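PDB 5M6G: beta-glucosidase from Saccharopolyspora erythraea D, which probably hydrolyses terminal, non-reducing beta-D-glucosyl residues of its substrates, releasing beta-D-glucose. Local coordinates for residues Gln66-Glu71 against His83-Val88; Ser309-Ile314 against Met338-Ser343. All coordinates share one frame; numbering follows the deposited sequence.

In the fold
Following the chain from the N terminus, contact 1 comes first: strand 68-71 runs out, helix 77-82 brings the chain back and strand 87-90 is laid parallel beside the first; residues 66-71 and 83-88 close this short loop. Contact 2 comes much later and closes a second loop, from the segment 309-314 after strand 306-308, through helix 325-334, to strand 339-341. The two loops follow in series, neither enclosing nor crossing the other. They meet in space because strands 68-71 and 339-341 are neighbours in one parallel sheet: Met67 O lies 2.8 Å from Phe339 N and Gln69 O 2.9 Å from Met341 N, both probable hydrogen bonds. The centres of the contacts are about 11 Å apart.

Contact 1 of 2, residues Gln66-Glu71 against His83-Val88; sequences QMVQVE and HRIGSV
The flat amide of Gln69 meets Ser87 in its own plane: NE2 donates to Ser87 OG at 3.0 Å, with OG only 8° out of that plane and an N-H...O angle of 156°. CG stands anti to the backbone N (chi1 -179°), which puts it 3.2 Å from the same OG, so the hydroxyl is touched by methylene and amide alike; Ser87 OG is also bonded to Ile125 O. An alanine in place of Gln69 would probably leave Ser87 OG without its amide donor and without the methylene packed against that hydroxyl. The second amide, that of Gln66, sets NE2 3.7 Å from Gly86 CA and reaches Arg84 O through a water, while its OE1 is bonded to Lys377. Strands 68-71 and 87-90 are the parallel pair of a beta-alpha-beta unit, which fits the TIM-barrel clan of this domain: Val70 N donates to Ser87 O at 3.1 Å, and Ser87 N makes a weak bond to Val68 O. Gly86 packs closely on Gln66, their CA atoms 3.7 Å apart. Apolar contacts involve Ile85, whose CG1 lies 4.0 Å from Val68 CG1, and Val70, whose CG1 is 4.1 Å from Val88 CG2.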
ATOM      1  N   GLN A  66     -16.514  20.314   2.361  1.00 14.55           N
ATOM      2  CA  GLN A  66     -15.738  19.630   1.329  1.00 13.55           C
ATOM      3  C   GLN A  66     -14.364  19.213   1.826  1.00 14.74           C
ATOM      4  O   GLN A  66     -13.782  18.283   1.269  1.00 12.49           O
ATOM      5  CB  GLN A  66     -15.564  20.499   0.081  1.00 11.21           C
ATOM      6  CG  GLN A  66     -16.798  20.634  -0.785  1.00 13.93           C
ATOM      7  CD  GLN A  66     -17.267  19.303  -1.319  1.00 18.78           C
ATOM      8  OE1 GLN A  66     -16.551  18.630  -2.064  1.00 12.33           O
ATOM      9  NE2 GLN A  66     -18.476  18.909  -0.936  1.00 14.76           N
ATOM     10  N   MET A  67     -13.837  19.874   2.857  1.00 13.91           N
ATOM     11  CA  MET A  67     -12.498  19.577   3.349  1.00 15.37           C
ATOM     12  C   MET A  67     -12.465  18.389   4.304  1.00 15.27           C
ATOM     13  O   MET A  67     -11.385  18.020   4.775  1.00 16.12           O
ATOM     14  CB  MET A  67     -11.917  20.825   4.016  1.00 11.89           C
ATOM     15  CG  MET A  67     -11.677  21.946   3.013  1.00 13.72           C
ATOM     16  SD  MET A  67     -11.209  23.517   3.766  1.00 12.75           S
ATOM     17  CE  MET A  67      -9.620  23.062   4.468  1.00  8.54           C
ATOM     18  N   VAL A  68     -13.610  17.770   4.574  1.00 15.45           N
ATOM     19  CA  VAL A  68     -13.722  16.667   5.524  1.00 16.55           C
ATOM     20  C   VAL A  68     -13.763  15.342   4.764  1.00 19.10           C
ATOM     21  O   VAL A  68     -14.521  15.189   3.795  1.00 11.40           O
ATOM     22  CB  VAL A  68     -14.976  16.833   6.401  1.00 18.83           C
ATOM     23  CG1 VAL A  68     -15.192  15.585   7.257  1.00 15.64           C
ATOM     24  CG2 VAL A  68     -14.867  18.100   7.274  1.00 13.42           C
ATOM     25  N   GLN A  69     -12.941  14.385   5.196  1.00 12.75           N
ATOM     26  CA  GLN A  69     -13.087  12.987   4.797  1.00 14.90           C
ATOM     27  C   GLN A  69     -13.296  12.183   6.071  1.00 13.80           C
ATOM     28  O   GLN A  69     -12.385  12.090   6.906  1.00 12.26           O
ATOM     29  CB  GLN A  69     -11.877  12.481   4.014  1.00 11.48           C
ATOM     30  CG  GLN A  69     -12.023  11.022   3.554  1.00  9.54           C
ATOM     31  CD  GLN A  69     -10.762  10.522   2.900  1.00 11.96           C
ATOM     32  OE1 GLN A  69      -9.753  10.335   3.563  1.00 14.56           O
ATOM     33  NE2 GLN A  69     -10.799  10.350   1.585  1.00 16.88           N
ATOM     34  N   VAL A  70     -14.495  11.623   6.233  1.00 11.59           N
ATOM     35  CA  VAL A  70     -14.879  10.950   7.467  1.00 11.37           C
ATOM     36  C   VAL A  70     -14.952   9.450   7.226  1.00 15.38           C
ATOM     37  O   VAL A  70     -15.384   8.995   6.156  1.00 12.57           O
ATOM     38  CB  VAL A  70     -16.210  11.507   8.032  1.00 12.04           C
ATOM     39  CG1 VAL A  70     -17.425  11.207   7.121  1.00  9.22           C
ATOM     40  CG2 VAL A  70     -16.437  10.993   9.442  1.00 15.99           C
ATOM     41  N   GLU A  71     -14.516   8.681   8.223  1.00 11.45           N
ATOM     42  CA  GLU A  71     -14.556   7.229   8.129  1.00 10.30           C
ATOM     43  C   GLU A  71     -16.000   6.749   8.259  1.00 14.04           C
ATOM     44  O   GLU A  71     -16.764   7.253   9.085  1.00 15.36           O
ATOM     45  CB  GLU A  71     -13.670   6.616   9.218  1.00 13.78           C
ATOM     46  CG  GLU A  71     -13.009   5.293   8.846  1.00 16.88           C
ATOM     47  CD  GLU A  71     -13.965   4.115   8.896  1.00 15.87           C
ATOM     48  OE1 GLU A  71     -14.828   4.085   9.795  1.00 17.27           O
ATOM     49  OE2 GLU A  71     -13.847   3.221   8.034  1.00 15.15           O
ATOM     50  N   HIS A  83     -24.190  17.272   6.682  1.00 14.43           N
ATOM     51  CA  HIS A  83     -23.064  18.154   6.964  1.00 18.26           C
ATOM     52  C   HIS A  83     -22.321  18.591   5.709  1.00 16.90           C
ATOM     53  O   HIS A  83     -21.305  19.299   5.815  1.00 17.30           O
ATOM     54  CB  HIS A  83     -22.101  17.478   7.951  1.00 19.16           C
ATOM     55  CG  HIS A  83     -22.672  17.342   9.330  1.00 24.65           C
ATOM     56  ND1 HIS A  83     -23.293  16.193   9.769  1.00 23.30           N
ATOM     57  CD2 HIS A  83     -22.755  18.229  10.349  1.00 21.40           C
ATOM     58  CE1 HIS A  83     -23.720  16.370  11.007  1.00 25.03           C
ATOM     59  NE2 HIS A  83     -23.407  17.599  11.382  1.00 31.74           N
ATOM     60  N   ARG A  84     -22.816  18.213   4.532  1.00 13.23           N
ATOM     61  CA  ARG A  84     -22.215  18.605   3.260  1.00 18.87           C
ATOM     62  C   ARG A  84     -20.762  18.141   3.194  1.00 16.92           C
ATOM     63  O   ARG A  84     -19.884  18.848   2.702  1.00 16.64           O
ATOM     64  CB  ARG A  84     -22.315  20.119   3.042  1.00 15.17           C
ATOM     65  CG  ARG A  84     -23.676  20.718   3.408  1.00 20.86           C
ATOM     66  CD  ARG A  84     -24.781  20.190   2.531  1.00 16.48           C
ATOM     67  NE  ARG A  84     -26.005  20.987   2.678  1.00 24.09           N
ATOM     68  CZ  ARG A  84     -27.166  20.528   3.135  1.00 22.63           C
ATOM     69  NH1 ARG A  84     -27.291  19.255   3.492  1.00 16.41           N
ATOM     70  NH2 ARG A  84     -28.210  21.344   3.222  1.00 21.06           N
ATOM     71  N   ILE A  85     -20.510  16.939   3.712  1.00 15.86           N
ATOM     72  CA  ILE A  85     -19.146  16.433   3.816  1.00 14.94           C
ATOM     73  C   ILE A  85     -18.639  16.026   2.437  1.00 14.36           C
ATOM     74  O   ILE A  85     -19.388  15.509   1.600  1.00 17.62           O
ATOM     75  CB  ILE A  85     -19.116  15.283   4.839  1.00 16.38           C
ATOM     76  CG1 ILE A  85     -19.058  15.876   6.253  1.00 19.59           C
ATOM     77  CG2 ILE A  85     -17.959  14.302   4.584  1.00 14.19           C
ATOM     78  CD1 ILE A  85     -19.531  14.951   7.331  1.00 20.01           C
ATOM     79  N   GLY A  86     -17.356  16.290   2.176  1.00 16.13           N
ATOM     80  CA  GLY A  86     -16.836  16.100   0.835  1.00 13.92           C
ATOM     81  C   GLY A  86     -16.422  14.677   0.518  1.00 13.74           C
ATOM     82  O   GLY A  86     -16.441  14.271  -0.648  1.00 12.39           O
ATOM     83  N   SER A  87     -16.065  13.894   1.527  1.00 10.50           N
ATOM     84  CA  SER A  87     -15.501  12.591   1.239  1.00 11.53           C
ATOM     85  C   SER A  87     -15.784  11.637   2.382  1.00 12.70           C
ATOM     86  O   SER A  87     -15.958  12.055   3.529  1.00 11.63           O
ATOM     87  CB  SER A  87     -13.989  12.694   1.004  1.00 11.53           C
ATOM     88  OG  SER A  87     -13.446  11.429   0.670  1.00 13.29           O
ATOM     89  N   VAL A  88     -15.811  10.345   2.047  1.00 11.35           N
ATOM     90  CA  VAL A  88     -15.860   9.266   3.023  1.00  9.83           C
ATOM     91  C   VAL A  88     -14.752   8.285   2.669  1.00 13.06           C
ATOM     92  O   VAL A  88     -14.369   8.157   1.501  1.00 15.00           O
ATOM     93  CB  VAL A  88     -17.246   8.578   3.042  1.00 12.46           C
ATOM     94  CG1 VAL A  88     -17.267   7.372   3.975  1.00 12.31           C
ATOM     95  CG2 VAL A  88     -18.333   9.582   3.454  1.00 11.89           C
TER
HETATM   96  O   HOH W   1     -19.988  20.721   0.749  1.00 12.32           O
HETATM   97  O   HOH W   2     -19.530  16.206  -1.478  1.00 16.77           O

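Contact 2 of 2, residues Ser309-Ile314 against Met338-Ser343; sequences SDYDAI and MFMMSS. With SOR (sorbitol), chain L.
Mainly polar and buried, this contact joins the loop 309-314, which follows strand 306-308, to strand 339-341 and the turn after it, beside the bound sorbitol. Ser309 N donates to Met338 O, nearly in line with the carbonyl. Ser309 OG, between the backbone N and the carbonyl carbon (chi1 86°), accepts from Met340 N at 2.9 Å and donates to Asp310 O, which also takes Ala313 N from the opposite face of its plane. Further on, Asp312 N bonds to Met340 O at 3.0 Å, and the Asp312 carboxylate grips Ser342 with both oxygens: OD1 accepts Ser342 N on its syn side, though tilted out of the carboxylate plane, and OD2 takes Ser342 OG at 2.6 Å through its syn lone pair. Arg344 forms a salt bridge with OD1. In this TIM-barrel-clan domain both segments contribute to the sorbitol pocket, through Asp310, Tyr311 and Met340: Asp310 OD1 accepts sorbitol O3 at 2.5 Å and also Tyr311 N, on its anti side, a bond that probably helps fix the carboxylate's rotation. Met340 SD approaches the Tyr311 ring at its edge, 5.2 Å from the centroid, a Met-aromatic contact, while Ser342 CB lies 3.1 Å from Tyr311 OH. At the other end, Ile314 CG2 meets the edge of the Phe339 ring, 3.7 Å from CD2.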
ATOM      1  N   SER A 309      -4.611  14.709   4.515  1.00 11.60           N
ATOM      2  CA  SER A 309      -3.928  14.298   5.733  1.00 13.53           C
ATOM      3  C   SER A 309      -3.965  12.776   5.891  1.00 14.17           C
ATOM      4  O   SER A 309      -4.731  12.074   5.224  1.00 12.26           O
ATOM      5  CB  SER A 309      -4.566  14.953   6.963  1.00 10.72           C
ATOM      6  OG  SER A 309      -5.676  14.198   7.440  1.00 11.85           O
ATOM      7  N   ASP A 310      -3.109  12.264   6.783  1.00 12.69           N
ATOM      8  CA  ASP A 310      -3.263  10.891   7.241  1.00 16.36           C
ATOM      9  C   ASP A 310      -4.348  10.845   8.315  1.00 14.53           C
ATOM     10  O   ASP A 310      -4.908  11.868   8.728  1.00 11.78           O
ATOM     11  CB  ASP A 310      -1.929  10.323   7.748  1.00 12.16           C
ATOM     12  CG  ASP A 310      -1.830   8.796   7.578  1.00 17.27           C
ATOM     13  OD1 ASP A 310      -2.881   8.100   7.592  1.00 17.21           O
ATOM     14  OD2 ASP A 310      -0.692   8.290   7.425  1.00 18.68           O
ATOM     15  N   TYR A 311      -4.633   9.634   8.780  1.00 15.10           N
ATOM     16  CA  TYR A 311      -5.832   9.322   9.552  1.00 17.17           C
ATOM     17  C   TYR A 311      -5.699   9.862  10.970  1.00 12.83           C
ATOM     18  O   TYR A 311      -4.808   9.438  11.712  1.00 17.52           O
ATOM     19  CB  TYR A 311      -6.010   7.806   9.545  1.00 16.09           C
ATOM     20  CG  TYR A 311      -7.276   7.230  10.124  1.00 17.72           C
ATOM     21  CD1 TYR A 311      -7.336   6.814  11.452  1.00 15.77           C
ATOM     22  CD2 TYR A 311      -8.397   7.011   9.316  1.00 19.52           C
ATOM     23  CE1 TYR A 311      -8.497   6.227  11.968  1.00 20.28           C
ATOM     24  CE2 TYR A 311      -9.554   6.433   9.825  1.00 18.92           C
ATOM     25  CZ  TYR A 311      -9.600   6.045  11.145  1.00 22.11           C
ATOM     26  OH  TYR A 311     -10.753   5.470  11.636  1.00 21.42           O
ATOM     27  N   ASP A 312      -6.590  10.791  11.347  1.00 16.49           N
ATOM     28  CA  ASP A 312      -6.509  11.499  12.631  1.00 16.64           C
ATOM     29  C   ASP A 312      -5.102  12.049  12.867  1.00 16.53           C
ATOM     30  O   ASP A 312      -4.593  12.056  13.986  1.00 17.74           O
ATOM     31  CB  ASP A 312      -6.936  10.607  13.803  1.00 19.46           C
ATOM     32  CG  ASP A 312      -8.424  10.280  13.790  1.00 21.01           C
ATOM     33  OD1 ASP A 312      -9.200  11.023  13.157  1.00 15.95           O
ATOM     34  OD2 ASP A 312      -8.818   9.268  14.411  1.00 21.54           O
ATOM     35  N   ALA A 313      -4.468  12.523  11.793  1.00 14.47           N
ATOM     36  CA  ALA A 313      -3.086  12.983  11.893  1.00 14.28           C
ATOM     37  C   ALA A 313      -2.966  14.321  12.612  1.00 18.89           C
ATOM     38  O   ALA A 313      -1.957  14.564  13.291  1.00 18.23           O
ATOM     39  CB  ALA A 313      -2.469  13.091  10.507  1.00 15.12           C
ATOM     40  N   ILE A 314      -3.947  15.215  12.453  1.00 17.10           N
ATOM     41  CA  ILE A 314      -3.843  16.504  13.139  1.00 17.91           C
ATOM     42  C   ILE A 314      -3.960  16.314  14.643  1.00 16.10           C
ATOM     43  O   ILE A 314      -3.402  17.099  15.418  1.00 17.93           O
ATOM     44  CB  ILE A 314      -4.896  17.512  12.624  1.00 16.43           C
ATOM     45  CG1 ILE A 314      -6.317  17.058  12.967  1.00 16.94           C
ATOM     46  CG2 ILE A 314      -4.751  17.734  11.125  1.00 13.83           C
ATOM     47  CD1 ILE A 314      -7.357  18.120  12.713  1.00 19.70           C
ATOM     48  N   MET A 338      -7.586  18.384   2.544  1.00 14.89           N
ATOM     49  CA  MET A 338      -8.655  17.521   3.023  1.00 11.92           C
ATOM     50  C   MET A 338      -8.164  16.773   4.252  1.00 12.80           C
ATOM     51  O   MET A 338      -7.004  16.354   4.311  1.00 11.47           O
ATOM     52  CB  MET A 338      -9.100  16.530   1.942  1.00 15.21           C
ATOM     53  CG  MET A 338     -10.166  15.546   2.407  1.00 14.25           C
ATOM     54  SD  MET A 338     -10.864  14.597   1.048  1.00 14.73           S
ATOM     55  CE  MET A 338     -12.034  15.783   0.373  1.00 17.68           C
ATOM     56  N   PHE A 339      -9.042  16.603   5.232  1.00 12.13           N
ATOM     57  CA  PHE A 339      -8.634  16.081   6.527  1.00 12.73           C
ATOM     58  C   PHE A 339      -9.339  14.768   6.809  1.00 14.26           C
ATOM     59  O   PHE A 339     -10.574  14.709   6.882  1.00 12.97           O
ATOM     60  CB  PHE A 339      -8.867  17.132   7.607  1.00 13.14           C
ATOM     61  CG  PHE A 339      -7.960  18.303   7.429  1.00 16.05           C
ATOM     62  CD1 PHE A 339      -8.269  19.291   6.507  1.00 16.19           C
ATOM     63  CD2 PHE A 339      -6.738  18.344   8.078  1.00 14.13           C
ATOM     64  CE1 PHE A 339      -7.392  20.339   6.289  1.00 16.37           C
ATOM     65  CE2 PHE A 339      -5.871  19.383   7.874  1.00 14.39           C
ATOM     66  CZ  PHE A 339      -6.190  20.377   6.981  1.00 15.53           C
ATOM     67  N   MET A 340      -8.537  13.715   6.930  1.00 15.15           N
ATOM     68  CA  MET A 340      -9.020  12.355   7.115  1.00 13.78           C
ATOM     69  C   MET A 340      -9.211  12.115   8.604  1.00 13.76           C
ATOM     70  O   MET A 340      -8.255  12.234   9.378  1.00 12.25           O
ATOM     71  CB  MET A 340      -8.017  11.362   6.527  1.00 12.62           C
ATOM     72  CG  MET A 340      -8.454   9.904   6.596  1.00 10.95           C
ATOM     73  SD  MET A 340      -7.071   8.817   6.164  1.00 14.75           S
ATOM     74  CE  MET A 340      -6.735   9.336   4.492  1.00 11.60           C
ATOM     75  N   MET A 341     -10.438  11.791   9.011  1.00 12.48           N
ATOM     76  CA  MET A 341     -10.743  11.681  10.431  1.00 16.58           C
ATOM     77  C   MET A 341     -11.648  10.482  10.688  1.00 18.26           C
ATOM     78  O   MET A 341     -12.482  10.119   9.851  1.00 14.11           O
ATOM     79  CB  MET A 341     -11.386  12.975  10.953  1.00 12.84           C
ATOM     80  CG  MET A 341     -12.724  13.325  10.297  1.00 13.88           C
ATOM     81  SD  MET A 341     -13.169  15.038  10.716  1.00 17.83           S
ATOM     82  CE  MET A 341     -11.991  15.962   9.712  1.00 13.07           C
ATOM     83  N   SER A 342     -11.471   9.876  11.870  1.00 15.14           N
ATOM     84  CA  SER A 342     -12.243   8.701  12.268  1.00 14.65           C
ATOM     85  C   SER A 342     -13.627   9.058  12.779  1.00 15.89           C
ATOM     86  O   SER A 342     -14.497   8.181  12.838  1.00 16.73           O
ATOM     87  CB  SER A 342     -11.503   7.915  13.355  1.00 18.46           C
ATOM     88  OG  SER A 342     -11.302   8.698  14.524  1.00 18.79           O
ATOM     89  N   SER A 343     -13.830  10.318  13.164  1.00 14.57           N
ATOM     90  CA  SER A 343     -15.076  10.819  13.725  1.00 16.61           C
ATOM     91  C   SER A 343     -14.890  12.305  13.981  1.00 17.49           C
ATOM     92  O   SER A 343     -13.853  12.870  13.609  1.00 18.99           O
ATOM     93  CB  SER A 343     -15.430  10.101  15.025  1.00 14.74           C
ATOM     94  OG  SER A 343     -14.419  10.340  15.999  1.00 20.87           O
TER
HETATM   95  C1  SOR L 711      -1.863   5.214   5.351  1.00 25.88           C
HETATM   96  C2  SOR L 711      -3.283   4.700   5.191  1.00 38.96           C
HETATM   97  C3  SOR L 711      -4.043   4.938   6.492  1.00 43.25           C
HETATM   98  C4  SOR L 711      -5.343   4.138   6.524  1.00 31.59           C
HETATM   99  C5  SOR L 711      -5.853   3.882   7.945  1.00 40.79           C
HETATM  100  C6  SOR L 711      -6.921   2.795   7.877  1.00 25.74           C
HETATM  101  O1  SOR L 711      -0.998   4.567   4.450  1.00 22.27           O
HETATM  102  O2  SOR L 711      -3.918   5.377   4.121  1.00 26.60           O
HETATM  103  O3  SOR L 711      -4.327   6.310   6.593  1.00 35.74           O
HETATM  104  O4  SOR L 711      -6.337   4.813   5.779  1.00 40.21           O
HETATM  105  O5  SOR L 711      -4.807   3.493   8.827  1.00 37.75           O
HETATM  106  O6  SOR L 711      -7.142   2.237   9.156  1.00 35.41           O